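Local coordinates for putative acetyltransferase (Streptococcus mutans, PDB 3LD2), which probably transfers an acyl group, such as acetyl, from acyl-coenzyme A to an acceptor, as a putative GNAT-family acetyltransferase, at residues A[35-40]-A[127-132]; A[40-45]-A[75-80]; A[145-150]-A[163-168]. All blocks are in the same frame, centred on the assembly; numbering follows the deposited sequence.

Contact 1: A[35-40]-A[127-132]; sequences MKISPM and GRALVQ. With COA (coenzyme A), chain E.
The backbone N of Gly127 donates to O5A of coenzyme A over 2.7 Å, with an N-H...O angle of 149°. Next to it, Arg128 N reaches COA O2A, also at 2.7 Å. The two bonds grip both phosphates of the pyrophosphate. Having no side chain, Gly127 leaves room for COA O6A. Helix 126-138 begins here, so its N-terminal end probably also favours the negative charge. This is the pyrophosphate-binding start of the helix in the GNAT fold, from the Arg/Gln-x-x-Gly-x-Gly/Ala signature. Arg123 N and Gly125 N also bond to the cofactor.

A little further along, the helix meets edge strand 35-39 through apolar side chains alone. Ala129 CB touches two of them: Ile37 CD1 is 3.5 Å away, and the CE of selenomethionine Met35 is 3.8 Å away. Met35 reaches it because its chain bends at chi2 and again at chi3 (-61°). Lower on the same branch, Ile37 CG1 lies 3.7 Å from Leu130 CD1, and the second branch, CG2, is 4.1 Å from that methyl. These two side chains lie askew. The short axes run at 34° to each other. On the sheet, Met35 and Ile37 also touch Ala86 of the neighbouring strand 82-88.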
loop_
_atom_site.group_PDB
_atom_site.type_symbol
_atom_site.label_atom_id
_atom_site.label_comp_id
_atom_site.label_asym_id
_atom_site.label_seq_id
_atom_site.Cartn_x
_atom_site.Cartn_y
_atom_site.Cartn_z
HETATM N N MSE A 35 -4.782 -8.092 18.028
HETATM C CA MSE A 35 -4.220 -7.249 16.999
HETATM C C MSE A 35 -4.707 -5.800 17.124
HETATM O O MSE A 35 -5.903 -5.543 17.263
HETATM C CB MSE A 35 -4.590 -7.843 15.637
HETATM C CG MSE A 35 -3.716 -7.368 14.491
HETATM SE SE MSE A 35 -4.518 -5.867 13.533
HETATM C CE MSE A 35 -6.176 -6.717 12.899
ATOM N N LYS A 36 -3.782 -4.846 17.074
ATOM C CA LYS A 36 -4.191 -3.447 17.118
ATOM C C LYS A 36 -3.563 -2.610 16.005
ATOM O O LYS A 36 -2.406 -2.813 15.606
ATOM C CB LYS A 36 -3.907 -2.825 18.494
ATOM C CG LYS A 36 -4.705 -3.432 19.651
ATOM C CD LYS A 36 -4.489 -2.660 20.961
ATOM C CE LYS A 36 -4.756 -3.531 22.183
ATOM N NZ LYS A 36 -6.051 -4.230 22.085
ATOM N N ILE A 37 -4.348 -1.667 15.505
ATOM C CA ILE A 37 -3.863 -0.721 14.511
ATOM C C ILE A 37 -3.687 0.648 15.141
ATOM O O ILE A 37 -4.514 1.104 15.942
ATOM C CB ILE A 37 -4.807 -0.622 13.307
ATOM C CG1 ILE A 37 -4.678 -1.883 12.452
ATOM C CG2 ILE A 37 -4.471 0.601 12.479
ATOM C CD1 ILE A 37 -6.001 -2.350 11.921
ATOM N N SER A 38 -2.598 1.300 14.765
ATOM C CA SER A 38 -2.209 2.536 15.402
ATOM C C SER A 38 -1.338 3.364 14.455
ATOM O O SER A 38 -0.825 2.840 13.455
ATOM C CB SER A 38 -1.442 2.207 16.678
ATOM O OG SER A 38 -0.170 1.665 16.368
ATOM N N PRO A 39 -1.180 4.668 14.760
ATOM C CA PRO A 39 -0.314 5.565 13.983
ATOM C C PRO A 39 1.136 5.109 14.073
ATOM O O PRO A 39 1.571 4.681 15.132
ATOM C CB PRO A 39 -0.464 6.908 14.706
ATOM C CG PRO A 39 -1.704 6.789 15.527
ATOM C CD PRO A 39 -1.912 5.361 15.837
HETATM N N MSE A 40 1.893 5.207 12.995
HETATM C CA MSE A 40 3.294 4.797 13.044
HETATM C C MSE A 40 4.145 5.768 13.879
HETATM O O MSE A 40 4.024 6.987 13.753
HETATM C CB MSE A 40 3.868 4.665 11.629
HETATM C CG MSE A 40 5.286 4.120 11.606
HETATM SE SE MSE A 40 6.242 4.237 9.866
HETATM C CE MSE A 40 6.647 6.165 9.765
ATOM N N GLY A 127 -4.737 -7.190 6.529
ATOM C CA GLY A 127 -4.856 -6.324 5.374
ATOM C C GLY A 127 -6.209 -5.635 5.359
ATOM O O GLY A 127 -6.318 -4.422 5.221
ATOM N N ARG A 128 -7.254 -6.422 5.521
ATOM C CA ARG A 128 -8.597 -5.894 5.519
ATOM C C ARG A 128 -8.755 -4.753 6.542
ATOM O O ARG A 128 -9.330 -3.708 6.233
ATOM C CB ARG A 128 -9.579 -7.034 5.797
ATOM C CG ARG A 128 -11.023 -6.656 5.692
ATOM C CD ARG A 128 -11.953 -7.863 5.678
ATOM N NE ARG A 128 -13.288 -7.384 6.013
ATOM C CZ ARG A 128 -14.446 -7.955 5.674
ATOM N NH1 ARG A 128 -14.471 -9.084 4.957
ATOM N NH2 ARG A 128 -15.590 -7.374 6.058
ATOM N N ALA A 129 -8.225 -4.962 7.745
ATOM C CA ALA A 129 -8.416 -4.041 8.850
ATOM C C ALA A 129 -7.634 -2.748 8.608
ATOM O O ALA A 129 -8.088 -1.649 8.947
ATOM C CB ALA A 129 -7.986 -4.704 10.174
ATOM N N LEU A 130 -6.455 -2.881 8.028
ATOM C CA LEU A 130 -5.694 -1.703 7.653
ATOM C C LEU A 130 -6.507 -0.866 6.646
ATOM O O LEU A 130 -6.782 0.321 6.860
ATOM C CB LEU A 130 -4.349 -2.114 7.056
ATOM C CG LEU A 130 -3.000 -2.026 7.804
ATOM C CD1 LEU A 130 -3.016 -1.447 9.224
ATOM C CD2 LEU A 130 -2.245 -3.368 7.748
ATOM N N VAL A 131 -6.915 -1.514 5.558
ATOM C CA VAL A 131 -7.619 -0.849 4.470
ATOM C C VAL A 131 -8.843 -0.159 5.016
ATOM O O VAL A 131 -9.198 0.945 4.598
ATOM C CB VAL A 131 -7.980 -1.857 3.345
ATOM C CG1 VAL A 131 -9.079 -1.322 2.441
ATOM C CG2 VAL A 131 -6.725 -2.207 2.553
ATOM N N GLN A 132 -9.468 -0.802 5.986
ATOM C CA GLN A 132 -10.714 -0.297 6.525
ATOM C C GLN A 132 -10.528 0.982 7.341
ATOM O O GLN A 132 -11.341 1.902 7.257
ATOM C CB GLN A 132 -11.381 -1.349 7.379
ATOM C CG GLN A 132 -12.794 -1.588 6.992
ATOM C CD GLN A 132 -12.914 -2.155 5.579
ATOM O OE1 GLN A 132 -12.225 -3.118 5.229
ATOM N NE2 GLN A 132 -13.796 -1.563 4.765
HETATM N N1A COA E . -5.046 -16.257 -2.215
HETATM C C2A COA E . -6.488 -16.045 -2.483
HETATM N N3A COA E . -7.177 -14.854 -1.876
HETATM C C4A COA E . -6.419 -13.923 -1.055
HETATM C C5A COA E . -4.984 -14.130 -0.810
HETATM C C6A COA E . -4.284 -15.318 -1.390
HETATM N N6A COA E . -2.866 -15.476 -1.110
HETATM N N7A COA E . -4.452 -13.054 0.042
HETATM C C8A COA E . -5.566 -12.176 0.305
HETATM N N9A COA E . -6.751 -12.666 -0.446
HETATM C C1B COA E . -7.955 -12.158 -0.038
HETATM C C2B COA E . -9.199 -12.938 0.341
HETATM O O2B COA E . -9.736 -14.009 -0.374
HETATM C C3B COA E . -9.833 -12.253 1.470
HETATM O O3B COA E . -10.908 -12.774 2.188
HETATM P P3B COA E . -10.611 -14.132 3.130
HETATM O O7A COA E . -11.855 -14.168 4.213
HETATM O O8A COA E . -10.634 -15.529 2.230
HETATM O O9A COA E . -9.315 -14.077 3.780
HETATM C C4B COA E . -8.946 -11.073 1.817
HETATM O O4B COA E . -7.781 -11.066 0.915
HETATM C C5B COA E . -8.891 -10.187 3.012
HETATM O O5B COA E . -7.787 -10.908 3.530
HETATM P P1A COA E . -6.594 -10.325 4.498
HETATM O O1A COA E . -6.204 -11.493 5.601
HETATM O O2A COA E . -7.087 -9.114 5.140
HETATM O O3A COA E . -5.273 -9.974 3.595
HETATM P P2A COA E . -3.737 -9.970 4.165
HETATM O O4A COA E . -3.134 -11.504 4.114
HETATM O O5A COA E . -3.659 -9.450 5.524
HETATM O O6A COA E . -2.822 -9.068 3.141
HETATM C CBP COA E . -1.953 -8.349 1.123
HETATM C CCP COA E . -3.197 -8.953 1.795
HETATM C CDP COA E . -1.682 -6.977 1.796
HETATM C CEP COA E . -2.155 -8.219 -0.411
HETATM C CAP COA E . -0.742 -9.273 1.430
HETATM O OAP COA E . -0.732 -10.445 0.662
HETATM C C9P COA E . 0.548 -8.538 1.096
HETATM O O9P COA E . 1.266 -8.239 1.994
HETATM N N8P COA E . 1.205 -8.832 -0.166
HETATM C C7P COA E . 2.633 -8.591 -0.146
HETATM C C6P COA E . 3.044 -7.541 -1.183
HETATM C C5P COA E . 1.911 -6.543 -1.441
HETATM O O5P COA E . 1.695 -5.696 -0.644
HETATM N N4P COA E . 1.169 -6.554 -2.687
HETATM C C3P COA E . 0.558 -5.321 -3.224
HETATM C C2P COA E . 0.204 -4.258 -2.178
HETATM S S1P COA E . 1.159 -2.748 -2.561
#

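Contact 2: A[40-45]-A[75-80]; sequences MLLSDI and QKFESN
Selenomethionine Met40 brings its CE to 4.0 Å from Phe77 CD1, on the buried side of the contact. In the GNAT fold two helices separate the first and second strands. Here the turn leaving strand 35-39 packs against the end of the second of these helices, 70-77. Met40 is buried, and its side chain reaches the helix end. Its CG lies anti to the backbone N (chi1 -175°), and the chain runs extended until a bend at chi3 swings CE toward the ring. Phe77 also has CG anti to its backbone N, and this carries the ring across to the 40-45 turn. The two side chains meet at a slant. Phe83 of strand 82-88 touches both, and Ile73 touches Met40, so this half is closed in by sheet and helix.

The outer half is different. Leu42 is exposed. Its side chain lies roughly at right angles to Phe77, and its CD1 comes near the ring atoms CD2 and CE2. The modelled approach is too short for carbons, so its exact placement is doubtful. Glu78, Ser79 and Asn80 also lie at the surface, beyond the last helical turn.

Each backbone is braced by its own bonds. Leu41 N donates to Asp44 OD2 at 3.2 Å, nearly straight at 165° and from above the carboxylate plane, and Asp44 N returns a bond to Leu41 O at 2.8 Å. The other carboxylate oxygen, Asp44 OD1, forms a salt bridge with Lys87, which links the turn to the sheet. At the far end a type I turn runs from Phe77 to Asn80. From this turn Ser79 reaches back to the helix: its N bonds to Lys76 O, and its hydroxyl OG donates to Gln75 O, tilted 30° from the carbonyl plane.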
loop_
_atom_site.group_PDB
_atom_site.type_symbol
_atom_site.label_atom_id
_atom_site.label_comp_id
_atom_site.label_asym_id
_atom_site.label_seq_id
_atom_site.Cartn_x
_atom_site.Cartn_y
_atom_site.Cartn_z
HETATM N N MSE A 40 1.893 5.207 12.995
HETATM C CA MSE A 40 3.294 4.797 13.044
HETATM C C MSE A 40 4.145 5.768 13.879
HETATM O O MSE A 40 4.024 6.987 13.753
HETATM C CB MSE A 40 3.868 4.665 11.629
HETATM C CG MSE A 40 5.286 4.120 11.606
HETATM SE SE MSE A 40 6.242 4.237 9.866
HETATM C CE MSE A 40 6.647 6.165 9.765
ATOM N N LEU A 41 5.014 5.215 14.722
ATOM C CA LEU A 41 5.917 6.002 15.541
ATOM C C LEU A 41 7.258 6.160 14.880
ATOM O O LEU A 41 7.698 5.312 14.102
ATOM C CB LEU A 41 6.172 5.315 16.876
ATOM C CG LEU A 41 5.028 5.195 17.857
ATOM C CD1 LEU A 41 5.497 4.322 18.980
ATOM C CD2 LEU A 41 4.622 6.577 18.330
ATOM N N LEU A 42 7.939 7.237 15.234
ATOM C CA LEU A 42 9.252 7.473 14.704
ATOM C C LEU A 42 10.084 6.271 15.098
ATOM O O LEU A 42 10.917 5.805 14.333
ATOM C CB LEU A 42 9.826 8.733 15.330
ATOM C CG LEU A 42 10.518 9.697 14.381
ATOM C CD1 LEU A 42 9.464 10.384 13.568
ATOM C CD2 LEU A 42 11.314 10.727 15.180
ATOM N N SER A 43 9.841 5.760 16.304
ATOM C CA SER A 43 10.636 4.636 16.806
ATOM C C SER A 43 10.272 3.282 16.157
ATOM O O SER A 43 10.983 2.300 16.351
ATOM C CB SER A 43 10.607 4.553 18.347
ATOM O OG SER A 43 9.319 4.244 18.857
ATOM N N ASP A 44 9.174 3.249 15.398
ATOM C CA ASP A 44 8.757 2.052 14.658
ATOM C C ASP A 44 9.459 1.883 13.306
ATOM O O ASP A 44 9.311 0.848 12.657
ATOM C CB ASP A 44 7.256 2.100 14.355
ATOM C CG ASP A 44 6.400 1.722 15.526
ATOM O OD1 ASP A 44 6.901 1.028 16.443
ATOM O OD2 ASP A 44 5.212 2.100 15.513
ATOM N N ILE A 45 10.195 2.896 12.868
ATOM C CA ILE A 45 10.675 2.920 11.487
ATOM C C ILE A 45 11.663 1.802 11.124
ATOM O O ILE A 45 11.689 1.340 9.992
ATOM C CB ILE A 45 11.262 4.299 11.110
ATOM C CG1 ILE A 45 10.138 5.339 11.004
ATOM C CG2 ILE A 45 12.066 4.205 9.814
ATOM C CD1 ILE A 45 10.628 6.757 10.789
ATOM N N GLN A 75 11.897 10.640 4.938
ATOM C CA GLN A 75 11.590 11.609 3.884
ATOM C C GLN A 75 10.095 11.706 3.682
ATOM O O GLN A 75 9.515 12.803 3.584
ATOM C CB GLN A 75 12.214 11.156 2.572
ATOM C CG GLN A 75 12.620 12.281 1.650
ATOM C CD GLN A 75 14.048 12.746 1.917
ATOM O OE1 GLN A 75 14.727 12.227 2.815
ATOM N NE2 GLN A 75 14.514 13.722 1.134
ATOM N N LYS A 76 9.478 10.532 3.611
ATOM C CA LYS A 76 8.044 10.418 3.399
ATOM C C LYS A 76 7.291 10.927 4.586
ATOM O O LYS A 76 6.344 11.691 4.439
ATOM C CB LYS A 76 7.646 8.966 3.118
ATOM C CG LYS A 76 8.027 8.514 1.737
ATOM C CD LYS A 76 8.024 7.017 1.617
ATOM C CE LYS A 76 6.687 6.522 1.140
ATOM N NZ LYS A 76 6.905 5.353 0.221
ATOM N N PHE A 77 7.714 10.495 5.766
ATOM C CA PHE A 77 7.077 10.926 6.993
ATOM C C PHE A 77 7.093 12.464 7.083
ATOM O O PHE A 77 6.096 13.076 7.469
ATOM C CB PHE A 77 7.794 10.299 8.181
ATOM C CG PHE A 77 7.031 10.391 9.463
ATOM C CD1 PHE A 77 5.705 9.994 9.523
ATOM C CD2 PHE A 77 7.637 10.875 10.609
ATOM C CE1 PHE A 77 4.991 10.072 10.701
ATOM C CE2 PHE A 77 6.921 10.958 11.806
ATOM C CZ PHE A 77 5.600 10.550 11.853
ATOM N N GLU A 78 8.227 13.061 6.696
ATOM C CA GLU A 78 8.433 14.504 6.694
ATOM C C GLU A 78 7.796 15.262 5.518
ATOM O O GLU A 78 7.887 16.501 5.436
ATOM C CB GLU A 78 9.927 14.826 6.730
ATOM C CG GLU A 78 10.643 14.290 7.963
ATOM C CD GLU A 78 12.080 14.758 8.065
ATOM O OE1 GLU A 78 12.613 15.275 7.057
ATOM O OE2 GLU A 78 12.687 14.604 9.147
ATOM N N SER A 79 7.164 14.543 4.599
ATOM C CA SER A 79 6.500 15.224 3.497
ATOM C C SER A 79 5.046 14.822 3.367
ATOM O O SER A 79 4.484 14.824 2.290
ATOM C CB SER A 79 7.254 15.029 2.180
ATOM O OG SER A 79 7.693 13.688 2.044
ATOM N N ASN A 80 4.449 14.443 4.480
ATOM C CA ASN A 80 2.997 14.349 4.567
ATOM C C ASN A 80 2.360 13.013 4.222
ATOM O O ASN A 80 1.141 12.858 4.328
ATOM C CB ASN A 80 2.336 15.549 3.859
ATOM C CG ASN A 80 2.712 16.893 4.547
ATOM O OD1 ASN A 80 2.527 17.047 5.758
ATOM N ND2 ASN A 80 3.284 17.827 3.790
#

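Contact 3: A[145-150]-A[163-168]; sequences VLIHVL and LGFDLE
Val145 meets the Phe165 ring at its edge, with CG1 4.1 Å from CE1 and close to the ring plane. Strand 144-150, helix 154-162 and strand 166-177 form a beta-alpha-beta crossover of the GNAT fold. Strand 180-190 is inserted between the two parallel strands, so they do not pair here, and the contact is made by side chains. CG1 of Val145 is anti to the backbone N (chi1 -171°), which places this branch at the ring.

Leu146 belongs to the other side of the strand, and its O accepts a bond from Thr112 OG1. Ile147 comes next on the Phe165 side. Its CD1 ends 4.2 Å from the same CE1, approaching obliquely, so two buried aliphatic groups converge on one ring corner. Further on, His148 ND1 is hydrogen-bonded to Asp184. Val149 then packs against Tyr160 and Ala156 of the crossing helix.

Phe165 follows Gly164, the C-prime residue with positive phi of the Schellman motif that ends helix 154-162. The ring also meets Tyr189 edge-to-face and touches Tyr160. The motif closes with Phe165 N bonded to Tyr160 O and Gly164 N bonded to Lys161 O.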
loop_
_atom_site.group_PDB
_atom_site.type_symbol
_atom_site.label_atom_id
_atom_site.label_comp_id
_atom_site.label_asym_id
_atom_site.label_seq_id
_atom_site.Cartn_x
_atom_site.Cartn_y
_atom_site.Cartn_z
ATOM N N VAL A 145 -10.048 6.882 -4.493
ATOM C CA VAL A 145 -8.807 6.158 -4.285
ATOM C C VAL A 145 -8.381 5.530 -5.600
ATOM O O VAL A 145 -9.189 4.969 -6.324
ATOM C CB VAL A 145 -8.963 4.989 -3.297
ATOM C CG1 VAL A 145 -7.600 4.425 -2.956
ATOM C CG2 VAL A 145 -9.699 5.422 -2.074
ATOM N N LEU A 146 -7.096 5.584 -5.873
ATOM C CA LEU A 146 -6.578 4.948 -7.045
ATOM C C LEU A 146 -5.196 4.298 -6.791
ATOM O O LEU A 146 -4.292 4.933 -6.235
ATOM C CB LEU A 146 -6.553 5.967 -8.184
ATOM C CG LEU A 146 -6.255 5.448 -9.577
ATOM C CD1 LEU A 146 -7.062 6.175 -10.606
ATOM C CD2 LEU A 146 -4.774 5.626 -9.837
ATOM N N ILE A 147 -5.059 3.031 -7.203
ATOM C CA ILE A 147 -3.795 2.293 -7.079
ATOM C C ILE A 147 -3.396 1.522 -8.335
ATOM O O ILE A 147 -4.229 1.181 -9.180
ATOM C CB ILE A 147 -3.842 1.279 -5.931
ATOM C CG1 ILE A 147 -5.067 0.382 -6.092
ATOM C CG2 ILE A 147 -3.837 2.000 -4.564
ATOM C CD1 ILE A 147 -5.287 -0.566 -4.943
ATOM N N HIS A 148 -2.105 1.250 -8.430
ATOM C CA HIS A 148 -1.524 0.459 -9.503
ATOM C C HIS A 148 -1.122 -0.908 -8.960
ATOM O O HIS A 148 -0.417 -0.983 -7.955
ATOM C CB HIS A 148 -0.274 1.144 -10.019
ATOM C CG HIS A 148 -0.547 2.388 -10.795
ATOM N ND1 HIS A 148 -0.418 2.451 -12.165
ATOM C CD2 HIS A 148 -0.946 3.620 -10.397
ATOM C CE1 HIS A 148 -0.715 3.670 -12.576
ATOM N NE2 HIS A 148 -1.038 4.399 -11.523
ATOM N N VAL A 149 -1.566 -1.981 -9.613
ATOM C CA VAL A 149 -1.242 -3.338 -9.186
ATOM C C VAL A 149 -0.627 -4.092 -10.369
ATOM O O VAL A 149 -1.225 -4.166 -11.439
ATOM C CB VAL A 149 -2.507 -4.080 -8.677
ATOM C CG1 VAL A 149 -2.135 -5.373 -7.959
ATOM C CG2 VAL A 149 -3.328 -3.204 -7.750
ATOM N N LEU A 150 0.582 -4.620 -10.195
ATOM C CA LEU A 150 1.179 -5.531 -11.173
ATOM C C LEU A 150 0.267 -6.731 -11.363
ATOM O O LEU A 150 -0.249 -7.252 -10.379
ATOM C CB LEU A 150 2.513 -6.047 -10.678
ATOM C CG LEU A 150 3.663 -5.062 -10.711
ATOM C CD1 LEU A 150 4.975 -5.832 -10.552
ATOM C CD2 LEU A 150 3.630 -4.266 -12.022
ATOM N N LEU A 163 -12.272 -6.587 -1.290
ATOM C CA LEU A 163 -12.610 -5.391 -0.503
ATOM C C LEU A 163 -13.421 -4.357 -1.275
ATOM O O LEU A 163 -13.632 -3.250 -0.798
ATOM C CB LEU A 163 -11.336 -4.733 0.043
ATOM C CG LEU A 163 -10.817 -5.315 1.368
ATOM C CD1 LEU A 163 -11.446 -6.653 1.719
ATOM C CD2 LEU A 163 -9.309 -5.428 1.354
ATOM N N GLY A 164 -13.854 -4.703 -2.478
ATOM C CA GLY A 164 -14.745 -3.836 -3.223
ATOM C C GLY A 164 -14.110 -2.788 -4.121
ATOM O O GLY A 164 -14.780 -1.857 -4.536
ATOM N N PHE A 165 -12.831 -2.916 -4.437
ATOM C CA PHE A 165 -12.243 -1.992 -5.403
ATOM C C PHE A 165 -12.715 -2.357 -6.804
ATOM O O PHE A 165 -13.090 -3.506 -7.054
ATOM C CB PHE A 165 -10.713 -2.004 -5.340
ATOM C CG PHE A 165 -10.147 -1.290 -4.146
ATOM C CD1 PHE A 165 -9.469 -0.086 -4.302
ATOM C CD2 PHE A 165 -10.291 -1.822 -2.868
ATOM C CE1 PHE A 165 -8.941 0.580 -3.216
ATOM C CE2 PHE A 165 -9.764 -1.167 -1.767
ATOM C CZ PHE A 165 -9.083 0.043 -1.943
ATOM N N ASP A 166 -12.703 -1.373 -7.705
ATOM C CA ASP A 166 -13.075 -1.579 -9.100
ATOM C C ASP A 166 -11.841 -1.621 -9.984
ATOM O O ASP A 166 -10.938 -0.798 -9.827
ATOM C CB ASP A 166 -13.967 -0.430 -9.572
ATOM C CG ASP A 166 -15.296 -0.384 -8.840
ATOM O OD1 ASP A 166 -16.040 -1.386 -8.890
ATOM O OD2 ASP A 166 -15.595 0.654 -8.207
ATOM N N LEU A 167 -11.808 -2.554 -10.929
ATOM C CA LEU A 167 -10.755 -2.554 -11.926
ATOM C C LEU A 167 -11.047 -1.477 -12.973
ATOM O O LEU A 167 -11.959 -1.624 -13.781
ATOM C CB LEU A 167 -10.638 -3.912 -12.597
ATOM C CG LEU A 167 -9.526 -3.939 -13.642
ATOM C CD1 LEU A 167 -8.197 -3.762 -12.948
ATOM C CD2 LEU A 167 -9.580 -5.245 -14.504
ATOM N N GLU A 168 -10.279 -0.392 -12.959
ATOM C CA GLU A 168 -10.652 0.765 -13.766
ATOM C C GLU A 168 -9.938 0.735 -15.100
ATOM O O GLU A 168 -10.501 1.085 -16.122
ATOM C CB GLU A 168 -10.408 2.093 -13.024
ATOM C CG GLU A 168 -10.797 3.319 -13.845
ATOM C CD GLU A 168 -11.025 4.580 -13.015
ATOM O OE1 GLU A 168 -11.521 4.478 -11.877
ATOM O OE2 GLU A 168 -10.725 5.686 -13.517
#

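In the fold
All three contacts are built round one mixed sheet. Contact 1 joins helix 126-138 to edge strand 35-39. Contact 2 shares Met40 with it and is nested inside the chain loop that contact 1 closes; their centres are about 16 Å apart. Contact 3 follows later in the chain, toward the other edge, with its centre about 19 Å from that of contact 1. The two touch where Arg128 and Val131 pack on Leu163, and Val131 on Phe165. Contacts 2 and 3 lie on opposite sides of the chain centre, about 25 Å between centres. The cofactor-binding helix thus packs on strand 35-39 and on residues of contact 3, while contact 2 joins through the shared Met40.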